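Phage-related conserved hypothetical protein, BB2244 (Bordetella bronchiseptica, PDB 2BDV) is of unknown function but belongs to the SOS response associated peptidase (SRAP) family, whose studied members attach covalently to abasic sites in single-stranded DNA. Local coordinates at residues Ala148-Asn152 with Arg164-Ala168; Val167-Leu173 with Ile190-Leu195. The contacts are given in a common frame with arbitrary orientation. Residue numbers count along the deposited sequence, not the author numbering.

Interaction 1. Residues Ala148-Asn152 with Arg164-Ala168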
ATOM      1  N   ALA A 148       4.038   5.479  -1.641  1.00 12.34           N
ATOM      2  CA  ALA A 148       2.603   5.513  -1.889  1.00 14.87           C
ATOM      3  C   ALA A 148       2.165   4.086  -2.273  1.00 15.38           C
ATOM      4  O   ALA A 148       2.937   3.339  -2.882  1.00 16.71           O
ATOM      5  CB  ALA A 148       2.283   6.490  -3.016  1.00 14.08           C
ATOM      6  N   ILE A 149       0.949   3.695  -1.897  1.00 13.74           N
ATOM      7  CA  ILE A 149       0.441   2.370  -2.253  1.00 14.22           C
ATOM      8  C   ILE A 149      -0.141   2.471  -3.663  1.00 13.67           C
ATOM      9  O   ILE A 149      -0.895   3.395  -3.944  1.00 13.87           O
ATOM     10  CB  ILE A 149      -0.702   1.894  -1.301  1.00 14.69           C
ATOM     11  CG1 ILE A 149      -0.215   1.867   0.148  1.00 15.74           C
ATOM     12  CG2 ILE A 149      -1.164   0.491  -1.682  1.00 11.99           C
ATOM     13  CD1 ILE A 149       1.110   1.163   0.303  1.00 21.22           C
ATOM     14  N   VAL A 150       0.219   1.548  -4.555  1.00 14.77           N
ATOM     15  CA  VAL A 150      -0.332   1.582  -5.917  1.00 14.59           C
ATOM     16  C   VAL A 150      -1.809   1.211  -5.817  1.00 15.93           C
ATOM     17  O   VAL A 150      -2.147   0.156  -5.286  1.00 17.10           O
ATOM     18  CB  VAL A 150       0.344   0.572  -6.852  1.00 14.23           C
ATOM     19  CG1 VAL A 150      -0.321   0.621  -8.229  1.00 11.77           C
ATOM     20  CG2 VAL A 150       1.827   0.871  -6.963  1.00 12.21           C
ATOM     21  N   THR A 151      -2.672   2.089  -6.324  1.00 14.86           N
ATOM     22  CA  THR A 151      -4.118   1.902  -6.292  1.00 16.76           C
ATOM     23  C   THR A 151      -4.753   1.827  -7.693  1.00 17.89           C
ATOM     24  O   THR A 151      -4.237   2.392  -8.659  1.00 14.29           O
ATOM     25  CB  THR A 151      -4.792   3.057  -5.529  1.00 13.21           C
ATOM     26  OG1 THR A 151      -4.336   4.305  -6.067  1.00 14.74           O
ATOM     27  CG2 THR A 151      -4.439   2.998  -4.041  1.00 13.56           C
ATOM     28  N   ASN A 152      -5.892   1.147  -7.777  1.00 18.63           N
ATOM     29  CA  ASN A 152      -6.613   0.988  -9.029  1.00 21.13           C
ATOM     30  C   ASN A 152      -7.819   1.906  -9.011  1.00 23.33           C
ATOM     31  O   ASN A 152      -8.956   1.461  -8.822  1.00 23.69           O
ATOM     32  CB  ASN A 152      -7.073  -0.458  -9.179  1.00 22.38           C
ATOM     33  CG  ASN A 152      -7.572  -0.772 -10.572  1.00 23.12           C
ATOM     34  OD1 ASN A 152      -7.936  -1.910 -10.861  1.00 20.88           O
ATOM     35  ND2 ASN A 152      -7.592   0.236 -11.443  1.00 23.96           N
ATOM     36  N   ARG A 164      -9.914   4.409  -3.404  1.00 22.57           N
ATOM     37  CA  ARG A 164      -9.043   3.772  -4.376  1.00 23.19           C
ATOM     38  C   ARG A 164      -8.518   2.462  -3.813  1.00 21.65           C
ATOM     39  O   ARG A 164      -7.695   2.460  -2.900  1.00 23.95           O
ATOM     40  CB  ARG A 164      -7.888   4.726  -4.691  1.00 22.36           C
ATOM     41  CG  ARG A 164      -8.349   6.065  -5.269  1.00 25.18           C
ATOM     42  CD  ARG A 164      -7.314   7.159  -5.058  1.00 24.63           C
ATOM     43  NE  ARG A 164      -7.438   7.753  -3.732  1.00 28.26           N
ATOM     44  CZ  ARG A 164      -8.411   8.594  -3.378  1.00 29.55           C
ATOM     45  NH1 ARG A 164      -8.456   9.084  -2.146  1.00 28.61           N
ATOM     46  NH2 ARG A 164      -9.330   8.962  -4.261  1.00 28.78           N
ATOM     47  N   ARG A 165      -8.984   1.345  -4.355  1.00 21.99           N
ATOM     48  CA  ARG A 165      -8.541   0.055  -3.850  1.00 22.44           C
ATOM     49  C   ARG A 165      -7.074  -0.186  -4.165  1.00 22.09           C
ATOM     50  O   ARG A 165      -6.589   0.163  -5.236  1.00 22.94           O
ATOM     51  CB  ARG A 165      -9.386  -1.075  -4.433  1.00 22.60           C
ATOM     52  CG  ARG A 165      -9.069  -1.414  -5.873  1.00 22.14           C
ATOM     53  CD  ARG A 165     -10.021  -2.475  -6.379  1.00 26.73           C
ATOM     54  NE  ARG A 165     -11.403  -1.998  -6.384  1.00 29.48           N
ATOM     55  CZ  ARG A 165     -12.442  -2.725  -6.780  1.00 30.81           C
ATOM     56  NH1 ARG A 165     -13.660  -2.203  -6.756  1.00 30.82           N
ATOM     57  NH2 ARG A 165     -12.259  -3.975  -7.196  1.00 29.28           N
ATOM     58  N   PRO A 166      -6.343  -0.786  -3.219  1.00 22.70           N
ATOM     59  CA  PRO A 166      -4.917  -1.080  -3.392  1.00 22.25           C
ATOM     60  C   PRO A 166      -4.686  -2.299  -4.277  1.00 21.94           C
ATOM     61  O   PRO A 166      -5.398  -3.294  -4.176  1.00 25.13           O
ATOM     62  CB  PRO A 166      -4.443  -1.311  -1.964  1.00 20.57           C
ATOM     63  CG  PRO A 166      -5.632  -1.993  -1.347  1.00 20.09           C
ATOM     64  CD  PRO A 166      -6.786  -1.135  -1.855  1.00 22.34           C
ATOM     65  N   VAL A 167      -3.692  -2.218  -5.151  1.00 20.28           N
ATOM     66  CA  VAL A 167      -3.388  -3.329  -6.038  1.00 19.66           C
ATOM     67  C   VAL A 167      -2.643  -4.417  -5.272  1.00 19.79           C
ATOM     68  O   VAL A 167      -1.480  -4.250  -4.919  1.00 19.18           O
ATOM     69  CB  VAL A 167      -2.527  -2.858  -7.229  1.00 19.74           C
ATOM     70  CG1 VAL A 167      -2.179  -4.040  -8.127  1.00 20.00           C
ATOM     71  CG2 VAL A 167      -3.275  -1.795  -8.016  1.00 15.74           C
ATOM     72  N   ALA A 168      -3.325  -5.526  -5.001  1.00 20.29           N
ATOM     73  CA  ALA A 168      -2.703  -6.634  -4.296  1.00 21.09           C
ATOM     74  C   ALA A 168      -2.194  -7.623  -5.335  1.00 22.48           C
ATOM     75  O   ALA A 168      -2.891  -7.937  -6.303  1.00 24.04           O
ATOM     76  CB  ALA A 168      -3.708  -7.312  -3.365  1.00 22.44           C
TER
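Two backbone hydrogen bonds define this buried contact between the end of strand 147-151 and the loop that precedes helix 171-178. Val-167 N donates to Val-150 O (2.8 Å, linear at 180°), and Asn-152 N donates to Arg-165 O (2.8 Å, 166°). Together they flank Thr-151 and Pro-166, a single antiparallel bridge of the non-hydrogen-bonded kind, with CA atoms 4.2 Å apart. Two CA-H...O contacts accompany them, Thr-151 CA to Arg-165 O at 3.2 Å and Pro-166 CA to Val-150 O at 3.6 Å.

Apolar contacts come next: Ile-149 CG2 meets Pro-166 CB at 3.8 Å, and Val-150 CG1 meets Val-167 CG2 at 3.8 Å. The polar ends look elsewhere, Thr-151 OG1 to Asp-153 and the Arg-165 guanidinium to the carbonyls of Gly-156 and Gly-157.

The segments run 102° apart, so pairing stops after one bridge. Because the bridge asks no amide hydrogen of its own central residues, Pro-166 fits it without leaving a backbone bond unmade.

Interaction 2. Residues Val167-Leu173 with Ile190-Leu195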
ATOM      1  N   VAL A 167      -3.692  -2.218  -5.151  1.00 20.28           N
ATOM      2  CA  VAL A 167      -3.388  -3.329  -6.038  1.00 19.66           C
ATOM      3  C   VAL A 167      -2.643  -4.417  -5.272  1.00 19.79           C
ATOM      4  O   VAL A 167      -1.480  -4.250  -4.919  1.00 19.18           O
ATOM      5  CB  VAL A 167      -2.527  -2.858  -7.229  1.00 19.74           C
ATOM      6  CG1 VAL A 167      -2.179  -4.040  -8.127  1.00 20.00           C
ATOM      7  CG2 VAL A 167      -3.275  -1.795  -8.016  1.00 15.74           C
ATOM      8  N   ALA A 168      -3.325  -5.526  -5.001  1.00 20.29           N
ATOM      9  CA  ALA A 168      -2.703  -6.634  -4.296  1.00 21.09           C
ATOM     10  C   ALA A 168      -2.194  -7.623  -5.335  1.00 22.48           C
ATOM     11  O   ALA A 168      -2.891  -7.937  -6.303  1.00 24.04           O
ATOM     12  CB  ALA A 168      -3.708  -7.312  -3.365  1.00 22.44           C
ATOM     13  N   LEU A 169      -0.982  -8.125  -5.123  1.00 21.48           N
ATOM     14  CA  LEU A 169      -0.375  -9.053  -6.059  1.00 20.49           C
ATOM     15  C   LEU A 169      -0.188 -10.465  -5.515  1.00 21.70           C
ATOM     16  O   LEU A 169      -0.009 -10.667  -4.318  1.00 20.68           O
ATOM     17  CB  LEU A 169       0.997  -8.526  -6.489  1.00 17.56           C
ATOM     18  CG  LEU A 169       1.141  -7.139  -7.122  1.00 17.30           C
ATOM     19  CD1 LEU A 169       2.615  -6.793  -7.155  1.00 15.98           C
ATOM     20  CD2 LEU A 169       0.540  -7.107  -8.527  1.00 14.17           C
ATOM     21  N   PRO A 170      -0.237 -11.469  -6.405  1.00 22.70           N
ATOM     22  CA  PRO A 170      -0.046 -12.859  -5.973  1.00 24.31           C
ATOM     23  C   PRO A 170       1.436 -12.958  -5.573  1.00 24.27           C
ATOM     24  O   PRO A 170       2.266 -12.181  -6.055  1.00 22.33           O
ATOM     25  CB  PRO A 170      -0.338 -13.668  -7.240  1.00 22.69           C
ATOM     26  CG  PRO A 170      -1.244 -12.771  -8.040  1.00 25.64           C
ATOM     27  CD  PRO A 170      -0.641 -11.408  -7.821  1.00 23.26           C
ATOM     28  N   PRO A 171       1.784 -13.899  -4.685  1.00 22.98           N
ATOM     29  CA  PRO A 171       3.182 -14.039  -4.266  1.00 23.51           C
ATOM     30  C   PRO A 171       4.180 -14.145  -5.426  1.00 25.25           C
ATOM     31  O   PRO A 171       5.266 -13.555  -5.385  1.00 25.33           O
ATOM     32  CB  PRO A 171       3.155 -15.291  -3.402  1.00 23.10           C
ATOM     33  CG  PRO A 171       1.804 -15.210  -2.755  1.00 24.37           C
ATOM     34  CD  PRO A 171       0.892 -14.751  -3.882  1.00 22.33           C
ATOM     35  N   GLU A 172       3.814 -14.903  -6.458  1.00 25.43           N
ATOM     36  CA  GLU A 172       4.682 -15.083  -7.619  1.00 25.93           C
ATOM     37  C   GLU A 172       4.984 -13.744  -8.304  1.00 25.29           C
ATOM     38  O   GLU A 172       6.135 -13.436  -8.603  1.00 25.89           O
ATOM     39  CB  GLU A 172       4.038 -16.026  -8.655  1.00 27.51           C
ATOM     40  CG  GLU A 172       3.742 -17.475  -8.208  1.00 31.53           C
ATOM     41  CD  GLU A 172       2.311 -17.683  -7.714  1.00 33.07           C
ATOM     42  OE1 GLU A 172       1.781 -18.807  -7.869  1.00 35.71           O
ATOM     43  OE2 GLU A 172       1.717 -16.729  -7.163  1.00 35.31           O
ATOM     44  N   LEU A 173       3.937 -12.967  -8.562  1.00 23.24           N
ATOM     45  CA  LEU A 173       4.077 -11.680  -9.226  1.00 22.44           C
ATOM     46  C   LEU A 173       4.714 -10.651  -8.300  1.00 22.07           C
ATOM     47  O   LEU A 173       5.417  -9.745  -8.741  1.00 22.66           O
ATOM     48  CB  LEU A 173       2.707 -11.190  -9.710  1.00 18.41           C
ATOM     49  CG  LEU A 173       2.040 -12.040 -10.794  1.00 18.21           C
ATOM     50  CD1 LEU A 173       0.681 -11.463 -11.176  1.00 17.65           C
ATOM     51  CD2 LEU A 173       2.949 -12.081 -12.017  1.00 17.57           C
ATOM     52  N   ILE A 190       2.672  -6.318 -14.645  1.00 29.86           N
ATOM     53  CA  ILE A 190       2.347  -6.955 -13.371  1.00 29.57           C
ATOM     54  C   ILE A 190       1.303  -6.149 -12.602  1.00 29.95           C
ATOM     55  O   ILE A 190       0.370  -6.702 -12.029  1.00 28.84           O
ATOM     56  CB  ILE A 190       3.610  -7.098 -12.491  1.00 28.77           C
ATOM     57  CG1 ILE A 190       4.600  -8.055 -13.157  1.00 27.05           C
ATOM     58  CG2 ILE A 190       3.238  -7.623 -11.106  1.00 30.87           C
ATOM     59  CD1 ILE A 190       5.873  -8.269 -12.369  1.00 24.25           C
ATOM     60  N   LEU A 191       1.474  -4.836 -12.616  1.00 29.93           N
ATOM     61  CA  LEU A 191       0.592  -3.936 -11.907  1.00 32.05           C
ATOM     62  C   LEU A 191      -0.895  -4.122 -12.171  1.00 33.79           C
ATOM     63  O   LEU A 191      -1.713  -3.845 -11.297  1.00 36.11           O
ATOM     64  CB  LEU A 191       0.994  -2.501 -12.206  1.00 30.21           C
ATOM     65  CG  LEU A 191       1.191  -1.625 -10.975  1.00 30.98           C
ATOM     66  CD1 LEU A 191       1.848  -2.397  -9.831  1.00 30.42           C
ATOM     67  CD2 LEU A 191       2.025  -0.436 -11.382  1.00 29.35           C
ATOM     68  N   ARG A 192      -1.258  -4.587 -13.360  1.00 35.06           N
ATOM     69  CA  ARG A 192      -2.672  -4.787 -13.656  1.00 34.92           C
ATOM     70  C   ARG A 192      -3.151  -6.210 -13.407  1.00 33.68           C
ATOM     71  O   ARG A 192      -4.273  -6.567 -13.767  1.00 33.37           O
ATOM     72  CB  ARG A 192      -2.995  -4.378 -15.094  1.00 37.91           C
ATOM     73  CG  ARG A 192      -2.033  -4.888 -16.141  1.00 43.25           C
ATOM     74  CD  ARG A 192      -2.515  -4.483 -17.523  1.00 46.02           C
ATOM     75  NE  ARG A 192      -3.065  -3.124 -17.546  1.00 49.00           N
ATOM     76  CZ  ARG A 192      -2.386  -2.025 -17.227  1.00 50.95           C
ATOM     77  NH1 ARG A 192      -1.116  -2.116 -16.851  1.00 51.56           N
ATOM     78  NH2 ARG A 192      -2.972  -0.831 -17.302  1.00 50.41           N
ATOM     79  N   ALA A 193      -2.303  -7.018 -12.783  1.00 31.58           N
ATOM     80  CA  ALA A 193      -2.667  -8.394 -12.475  1.00 30.20           C
ATOM     81  C   ALA A 193      -3.047  -8.492 -11.003  1.00 29.74           C
ATOM     82  O   ALA A 193      -2.836  -9.519 -10.366  1.00 30.54           O
ATOM     83  CB  ALA A 193      -1.506  -9.328 -12.781  1.00 29.82           C
ATOM     84  N   GLY A 194      -3.611  -7.414 -10.466  1.00 30.23           N
ATOM     85  CA  GLY A 194      -4.009  -7.413  -9.068  1.00 30.10           C
ATOM     86  C   GLY A 194      -5.144  -8.377  -8.769  1.00 29.20           C
ATOM     87  O   GLY A 194      -5.967  -8.658  -9.637  1.00 28.66           O
ATOM     88  N   LEU A 195      -5.185  -8.884  -7.539  1.00 29.38           N
ATOM     89  CA  LEU A 195      -6.231  -9.815  -7.114  1.00 29.12           C
ATOM     90  C   LEU A 195      -7.619  -9.229  -7.339  1.00 28.28           C
ATOM     91  O   LEU A 195      -7.853  -8.046  -7.099  1.00 28.71           O
ATOM     92  CB  LEU A 195      -6.072 -10.174  -5.633  1.00 27.83           C
ATOM     93  CG  LEU A 195      -5.057 -11.234  -5.221  1.00 29.74           C
ATOM     94  CD1 LEU A 195      -3.726 -10.982  -5.895  1.00 31.93           C
ATOM     95  CD2 LEU A 195      -4.910 -11.226  -3.702  1.00 29.53           C
TER
HETATM   96  O   HOH W   1      -6.110  -5.975  -5.980  1.00 30.27           O
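This contact joins the two ends of a helix-loop-helix unit: the approach to helix 171-178 and its first turn lie against the last turn of helix 184-191 and the chain that leaves it. The 16 intervening residues are mostly helical, and the chain returns close to its starting point, with Leu-169 CA and Gly-194 CA 5.0 Å apart; 462 Å² is buried between the two segments. Leu-195, Ile-190 and Leu-173 contribute the largest buried areas, 69, 67 and 64 Å².

Ile-190 and Leu-173 meet helix to helix, both with CA-to-CB bonds directed at the opposing segment. Ile-190 CG2 lies 3.9 Å from Leu-173 CB and 3.8 Å from Leu-169 CD2, so one methyl contacts two leucines. Leu-173 also reaches beyond the helix, its CD1 packing on Ala-193 CB at 3.5 Å; the backbone bond from Ala-193 N to Ile-190 O (2.8 Å) holds that alanine in a turn beside the isoleucine. Deeper in, Val-167 CG1 sits 3.2 Å from Leu-191 O, a close approach, while Leu-191 itself packs on Trp-177 and helix 76-80.

Leu-195 faces the loop instead. Its CD1 is 3.7 Å from CD of Pro-170, the N-cap residue of helix 171-178, and its CD2 is 4.1 Å from Ala-168 CB. Its backbone is fixed twice to Ala-168: directly, Leu-195 N donates to Ala-168 O at 2.8 Å (157°), and indirectly, one water accepts from Ala-168 N at 3.0 Å and donates to Leu-195 O at 2.9 Å.

In the fold
Interactions 1 and 2 are consecutive along the chain, with centres about 11 Å apart, and the 164-168 and 167-173 segments share Val-167 and Ala-168. Strand 147-151, which lies between 73-75 and 126-133 in the mixed sheet, comes first; the connecting loop bonds to its end in interaction 1, then enters the helical pair that interaction 2 ties together. Val-167 contacts both strand 147-151 and the 190-195 segment. The two sites also touch directly, Val-150 CG1 packing 3.9 Å from Leu-191 CG. Geometrically, then, the helices are attached to the inner strand 147-151 through the side chains of Val-150, Val-167 and Leu-191 and through backbone hydrogen bonds at each site.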